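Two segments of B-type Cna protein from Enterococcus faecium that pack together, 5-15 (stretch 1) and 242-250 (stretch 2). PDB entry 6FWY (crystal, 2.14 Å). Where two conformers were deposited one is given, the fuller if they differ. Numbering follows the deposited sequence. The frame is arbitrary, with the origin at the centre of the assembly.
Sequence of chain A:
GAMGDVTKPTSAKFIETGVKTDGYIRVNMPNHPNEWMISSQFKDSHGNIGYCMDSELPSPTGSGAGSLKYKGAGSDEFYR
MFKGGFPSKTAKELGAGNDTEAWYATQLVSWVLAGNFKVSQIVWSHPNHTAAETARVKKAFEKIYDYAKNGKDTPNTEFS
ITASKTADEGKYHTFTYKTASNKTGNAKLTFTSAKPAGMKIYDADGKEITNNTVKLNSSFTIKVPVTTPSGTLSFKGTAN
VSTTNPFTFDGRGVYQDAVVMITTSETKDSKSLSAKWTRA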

ATOM      1  N   ASP A   5       6.759   7.425  -7.147  1.00 43.74           N
ATOM      2  CA  ASP A   5       5.741   7.394  -8.198  0.50 43.10           C
ATOM      3  C   ASP A   5       5.127   5.991  -8.239  1.00 42.05           C
ATOM      4  O   ASP A   5       5.751   5.053  -8.729  1.00 42.10           O
ATOM      5  CB  ASP A   5       6.375   7.739  -9.550  0.50 44.27           C
ATOM      6  CG  ASP A   5       6.931   9.145  -9.605  0.50 45.46           C
ATOM      7  OD1 ASP A   5       6.518  10.000  -8.771  0.50 45.71           O
ATOM      8  OD2 ASP A   5       7.790   9.383 -10.472  0.50 46.06           O
ATOM      9  N   VAL A   6       3.916   5.853  -7.706  1.00 40.67           N
ATOM     10  CA  VAL A   6       3.190   4.590  -7.688  1.00 39.75           C
ATOM     11  C   VAL A   6       2.521   4.399  -9.050  1.00 39.86           C
ATOM     12  O   VAL A   6       1.827   5.300  -9.530  1.00 40.20           O
ATOM     13  CB  VAL A   6       2.138   4.571  -6.567  1.00 38.79           C
ATOM     14  CG1 VAL A   6       1.310   3.272  -6.563  1.00 38.02           C
ATOM     15  CG2 VAL A   6       2.821   4.766  -5.208  1.00 39.24           C
ATOM     16  N   THR A   7       2.732   3.237  -9.667  1.00 39.43           N
ATOM     17  CA  THR A   7       2.071   2.908 -10.924  1.00 39.72           C
ATOM     18  C   THR A   7       0.609   2.595 -10.622  1.00 38.75           C
ATOM     19  O   THR A   7       0.310   1.799  -9.729  1.00 38.73           O
ATOM     20  CB  THR A   7       2.759   1.716 -11.626  1.00 40.53           C
ATOM     21  OG1 THR A   7       4.120   2.055 -11.912  1.00 40.64           O
ATOM     22  CG2 THR A   7       2.067   1.343 -12.936  1.00 41.00           C
ATOM     23  N   LYS A   8      -0.291   3.235 -11.353  1.00 38.44           N
ATOM     24  CA  LYS A   8      -1.715   3.087 -11.076  1.00 37.62           C
ATOM     25  C   LYS A   8      -2.290   1.910 -11.849  1.00 37.91           C
ATOM     26  O   LYS A   8      -1.909   1.688 -13.003  1.00 39.39           O
ATOM     27  CB  LYS A   8      -2.462   4.383 -11.420  1.00 37.95           C
ATOM     28  CG  LYS A   8      -1.954   5.620 -10.682  1.00 38.13           C
ATOM     29  CD  LYS A   8      -1.919   5.443  -9.164  1.00 38.02           C
ATOM     30  CE  LYS A   8      -1.580   6.727  -8.412  1.00 38.92           C
ATOM     31  NZ  LYS A   8      -0.211   7.207  -8.733  1.00 40.50           N
ATOM     32  N   PRO A   9      -3.179   1.126 -11.219  1.00 36.85           N
ATOM     33  CA  PRO A   9      -3.954   0.174 -12.008  1.00 37.22           C
ATOM     34  C   PRO A   9      -4.899   0.917 -12.940  1.00 37.37           C
ATOM     35  O   PRO A   9      -5.177   2.083 -12.705  1.00 36.99           O
ATOM     36  CB  PRO A   9      -4.714  -0.654 -10.974  1.00 36.44           C
ATOM     37  CG  PRO A   9      -4.654   0.111  -9.722  1.00 36.14           C
ATOM     38  CD  PRO A   9      -3.591   1.151  -9.819  1.00 36.29           C
ATOM     39  N   THR A  10      -5.340   0.264 -14.000  1.00 37.47           N
ATOM     40  CA  THR A  10      -6.279   0.851 -14.954  1.00 37.89           C
ATOM     41  C   THR A  10      -7.725   0.361 -14.818  1.00 36.60           C
ATOM     42  O   THR A  10      -8.641   1.078 -15.257  1.00 36.14           O
ATOM     43  CB  THR A  10      -5.826   0.601 -16.403  1.00 39.31           C
ATOM     44  OG1 THR A  10      -5.675  -0.811 -16.602  1.00 39.25           O
ATOM     45  CG2 THR A  10      -4.505   1.337 -16.685  1.00 40.15           C
ATOM     46  N   SER A  11      -7.933  -0.841 -14.284  1.00 36.20           N
ATOM     47  CA  SER A  11      -9.279  -1.385 -14.047  1.00 36.67           C
ATOM     48  C   SER A  11      -9.261  -2.584 -13.112  1.00 35.94           C
ATOM     49  O   SER A  11      -8.204  -3.123 -12.797  1.00 35.17           O
ATOM     50  CB  SER A  11      -9.963  -1.790 -15.346  1.00 38.22           C
ATOM     51  OG  SER A  11      -9.358  -2.968 -15.876  1.00 39.27           O
ATOM     52  N   ALA A  12     -10.447  -2.979 -12.676  1.00 36.39           N
ATOM     53  CA  ALA A  12     -10.631  -4.088 -11.741  1.00 36.45           C
ATOM     54  C   ALA A  12     -11.978  -4.750 -12.019  1.00 37.25           C
ATOM     55  O   ALA A  12     -12.925  -4.110 -12.458  1.00 36.76           O
ATOM     56  CB  ALA A  12     -10.560  -3.624 -10.283  1.00 35.65           C
ATOM     57  N   LYS A  13     -12.024  -6.058 -11.786  1.00 38.22           N
ATOM     58  CA  LYS A  13     -13.194  -6.900 -12.014  1.00 39.45           C
ATOM     59  C   LYS A  13     -13.500  -7.568 -10.686  1.00 38.90           C
ATOM     60  O   LYS A  13     -12.616  -8.160 -10.060  1.00 39.20           O
ATOM     61  CB  LYS A  13     -12.870  -7.975 -13.063  1.00 41.79           C
ATOM     62  CG  LYS A  13     -13.843  -9.150 -13.137  1.00 43.17           C
ATOM     63  CD  LYS A  13     -14.890  -9.035 -14.250  1.00 44.68           C
ATOM     64  CE  LYS A  13     -15.392 -10.412 -14.684  1.00 45.94           C
ATOM     65  NZ  LYS A  13     -16.709 -10.271 -15.367  1.00 46.92           N
ATOM     66  N   PHE A  14     -14.765  -7.489 -10.290  1.00 38.78           N
ATOM     67  CA  PHE A  14     -15.183  -7.987  -8.985  1.00 38.50           C
ATOM     68  C   PHE A  14     -16.180  -9.130  -9.114  1.00 39.70           C
ATOM     69  O   PHE A  14     -16.964  -9.197 -10.069  1.00 40.42           O
ATOM     70  CB  PHE A  14     -15.778  -6.860  -8.155  1.00 37.13           C
ATOM     71  CG  PHE A  14     -14.814  -5.747  -7.880  1.00 36.30           C
ATOM     72  CD1 PHE A  14     -13.888  -5.840  -6.828  1.00 35.28           C
ATOM     73  CD2 PHE A  14     -14.825  -4.591  -8.655  1.00 36.56           C
ATOM     74  CE1 PHE A  14     -13.007  -4.811  -6.566  1.00 34.26           C
ATOM     75  CE2 PHE A  14     -13.929  -3.557  -8.405  1.00 35.70           C
ATOM     76  CZ  PHE A  14     -13.014  -3.680  -7.363  1.00 34.62           C
ATOM     77  N   ILE A  15     -16.161  -9.999  -8.112  1.00 40.11           N
ATOM     78  CA  ILE A  15     -16.902 -11.258  -8.115  1.00 40.68           C
ATOM     79  C   ILE A  15     -17.502 -11.396  -6.730  1.00 39.57           C
ATOM     80  O   ILE A  15     -16.825 -11.132  -5.747  1.00 37.69           O
ATOM     81  CB  ILE A  15     -15.943 -12.439  -8.364  1.00 42.14           C
ATOM     82  CG1 ILE A  15     -15.276 -12.323  -9.743  1.00 43.14           C
ATOM     83  CG2 ILE A  15     -16.687 -13.765  -8.258  1.00 43.85           C
ATOM     84  CD1 ILE A  15     -13.985 -13.107  -9.882  1.00 44.35           C
TER
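Stretch 2 242-250: STTNPFTFD

Segments far apart in sequence can pack without a hydrogen bond between them, largely through side chains, and this pair is an example. Stretch 1 has strands at 5-6 and 11-15 joined by a loop. Stretch 2 is extended throughout, and its alternation sends the side chains of Thr 243, Asn 245, Phe 247 and Phe 249 toward stretch 1. It crosses strand 11-15 at -79°, nearly perpendicular, with the axes 7.6 Å apart at closest approach. By CA distance, Val 6 lies nearest Thr 243 (8.2 Å), Pro 9 nearest Phe 247 (7.9 Å) and Ser 11 nearest Phe 249 (7.1 Å).

Two CH-pi contacts anchor the packing. Pro 9 CD sits 3.7 Å from the ring centroid of Phe 247, almost exactly on the ring normal, and Ala 12 CB lies 3.6 Å from that of Phe 249. Both phenylalanines adopt the m rotamer, with similar chi2 values.

Apolar contacts fill in around the rings. Val 6 CG1 meets the edge of Phe 247 at CZ, 3.8 Å away; Pro 9 also reaches the second ring, its CG 4.0 Å from Phe 249 CZ. Phe 14 CZ approaches Phe 249 CD2 at 4.2 Å. The aliphatic part of Lys 8 joins them, CD lying 3.8 Å from Phe 247 CE1, while its NZ hydrogen-bonds Val 6 O at 2.9 Å within stretch 1.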

ATOM      1  N   SER A 242       7.827  -3.535  -5.323  1.00 38.22           N
ATOM      2  CA  SER A 242       6.477  -4.027  -5.314  1.00 38.60           C
ATOM      3  C   SER A 242       5.808  -3.376  -4.103  1.00 38.43           C
ATOM      4  O   SER A 242       6.417  -3.307  -3.034  1.00 39.56           O
ATOM      5  CB  SER A 242       6.515  -5.534  -5.160  1.00 39.69           C
ATOM      6  OG  SER A 242       5.245  -6.068  -5.345  1.00 41.22           O
ATOM      7  N   THR A 243       4.585  -2.874  -4.273  1.00 37.23           N
ATOM      8  CA  THR A 243       3.843  -2.263  -3.183  1.00 36.52           C
ATOM      9  C   THR A 243       2.352  -2.598  -3.326  1.00 36.16           C
ATOM     10  O   THR A 243       1.823  -2.645  -4.434  1.00 35.02           O
ATOM     11  CB  THR A 243       4.094  -0.723  -3.128  1.00 36.56           C
ATOM     12  OG1 THR A 243       3.624  -0.175  -1.882  1.00 35.54           O
ATOM     13  CG2 THR A 243       3.423   0.046  -4.324  1.00 36.05           C
ATOM     14  N   THR A 244       1.698  -2.865  -2.196  1.00 36.72           N
ATOM     15  CA  THR A 244       0.254  -3.170  -2.160  1.00 36.54           C
ATOM     16  C   THR A 244      -0.481  -2.011  -1.468  1.00 36.37           C
ATOM     17  O   THR A 244      -0.378  -1.833  -0.247  1.00 37.26           O
ATOM     18  CB  THR A 244       0.003  -4.554  -1.513  1.00 37.39           C
ATOM     19  OG1 THR A 244       0.693  -5.560  -2.281  1.00 37.41           O
ATOM     20  CG2 THR A 244      -1.465  -4.930  -1.500  1.00 37.15           C
ATOM     21  N   ASN A 245      -1.188  -1.208  -2.274  1.00 35.75           N
ATOM     22  CA  ASN A 245      -1.873   0.035  -1.836  1.00 35.29           C
ATOM     23  C   ASN A 245      -3.373  -0.014  -2.186  1.00 34.70           C
ATOM     24  O   ASN A 245      -3.773  -0.760  -3.081  1.00 33.76           O
ATOM     25  CB  ASN A 245      -1.262   1.263  -2.548  1.00 34.93           C
ATOM     26  CG  ASN A 245       0.249   1.407  -2.326  1.00 35.54           C
ATOM     27  OD1 ASN A 245       0.886   0.574  -1.683  1.00 36.24           O
ATOM     28  ND2 ASN A 245       0.812   2.458  -2.860  1.00 36.44           N
ATOM     29  N   PRO A 246      -4.203   0.775  -1.487  1.00 34.68           N
ATOM     30  CA  PRO A 246      -5.626   0.785  -1.799  1.00 34.23           C
ATOM     31  C   PRO A 246      -5.951   1.695  -2.958  1.00 33.47           C
ATOM     32  O   PRO A 246      -5.458   2.818  -3.005  1.00 33.32           O
ATOM     33  CB  PRO A 246      -6.269   1.315  -0.504  1.00 34.94           C
ATOM     34  CG  PRO A 246      -5.239   2.221   0.049  1.00 35.31           C
ATOM     35  CD  PRO A 246      -3.913   1.573  -0.281  1.00 35.31           C
ATOM     36  N   PHE A 247      -6.792   1.224  -3.870  1.00 32.87           N
ATOM     37  CA  PHE A 247      -7.245   2.016  -5.020  1.00 32.64           C
ATOM     38  C   PHE A 247      -8.763   1.949  -5.165  1.00 32.37           C
ATOM     39  O   PHE A 247      -9.387   0.949  -4.816  1.00 31.93           O
ATOM     40  CB  PHE A 247      -6.555   1.550  -6.301  1.00 33.05           C
ATOM     41  CG  PHE A 247      -5.061   1.707  -6.266  1.00 32.71           C
ATOM     42  CD1 PHE A 247      -4.469   2.943  -6.477  1.00 32.61           C
ATOM     43  CD2 PHE A 247      -4.255   0.619  -5.996  1.00 33.74           C
ATOM     44  CE1 PHE A 247      -3.093   3.088  -6.424  1.00 33.36           C
ATOM     45  CE2 PHE A 247      -2.857   0.737  -5.970  1.00 34.27           C
ATOM     46  CZ  PHE A 247      -2.274   1.979  -6.183  1.00 33.91           C
ATOM     47  N   THR A 248      -9.339   3.029  -5.676  1.00 32.53           N
ATOM     48  CA  THR A 248     -10.777   3.121  -5.882  1.00 32.53           C
ATOM     49  C   THR A 248     -11.098   2.994  -7.353  1.00 32.72           C
ATOM     50  O   THR A 248     -10.323   3.447  -8.216  1.00 33.74           O
ATOM     51  CB  THR A 248     -11.335   4.469  -5.401  1.00 32.93           C
ATOM     52  OG1 THR A 248     -10.726   5.519  -6.166  1.00 33.10           O
ATOM     53  CG2 THR A 248     -11.046   4.664  -3.908  1.00 32.77           C
ATOM     54  N   PHE A 249     -12.254   2.394  -7.626  1.00 32.36           N
ATOM     55  CA  PHE A 249     -12.734   2.150  -8.968  1.00 32.74           C
ATOM     56  C   PHE A 249     -14.151   2.668  -9.213  1.00 32.89           C
ATOM     57  O   PHE A 249     -14.987   2.680  -8.314  1.00 30.81           O
ATOM     58  CB  PHE A 249     -12.626   0.663  -9.284  1.00 33.34           C
ATOM     59  CG  PHE A 249     -11.207   0.184  -9.315  1.00 33.95           C
ATOM     60  CD1 PHE A 249     -10.402   0.367 -10.436  1.00 34.40           C
ATOM     61  CD2 PHE A 249     -10.646  -0.363  -8.173  1.00 33.42           C
ATOM     62  CE1 PHE A 249      -9.097  -0.052 -10.444  1.00 34.59           C
ATOM     63  CE2 PHE A 249      -9.312  -0.762  -8.169  1.00 34.12           C
ATOM     64  CZ  PHE A 249      -8.543  -0.611  -9.316  1.00 34.01           C
ATOM     65  N   ASP A 250     -14.401   3.052 -10.461  1.00 33.58           N
ATOM     66  CA  ASP A 250     -15.561   3.837 -10.838  1.00 34.22           C
ATOM     67  C   ASP A 250     -16.748   2.960 -11.227  1.00 34.43           C
ATOM     68  O   ASP A 250     -16.720   2.298 -12.239  1.00 35.83           O
ATOM     69  CB  ASP A 250     -15.151   4.785 -11.963  1.00 35.28           C
ATOM     70  CG  ASP A 250     -16.235   5.797 -12.362  1.00 36.55           C
ATOM     71  OD1 ASP A 250     -17.380   5.772 -11.878  1.00 35.84           O
ATOM     72  OD2 ASP A 250     -15.907   6.606 -13.241  1.00 38.89           O
TER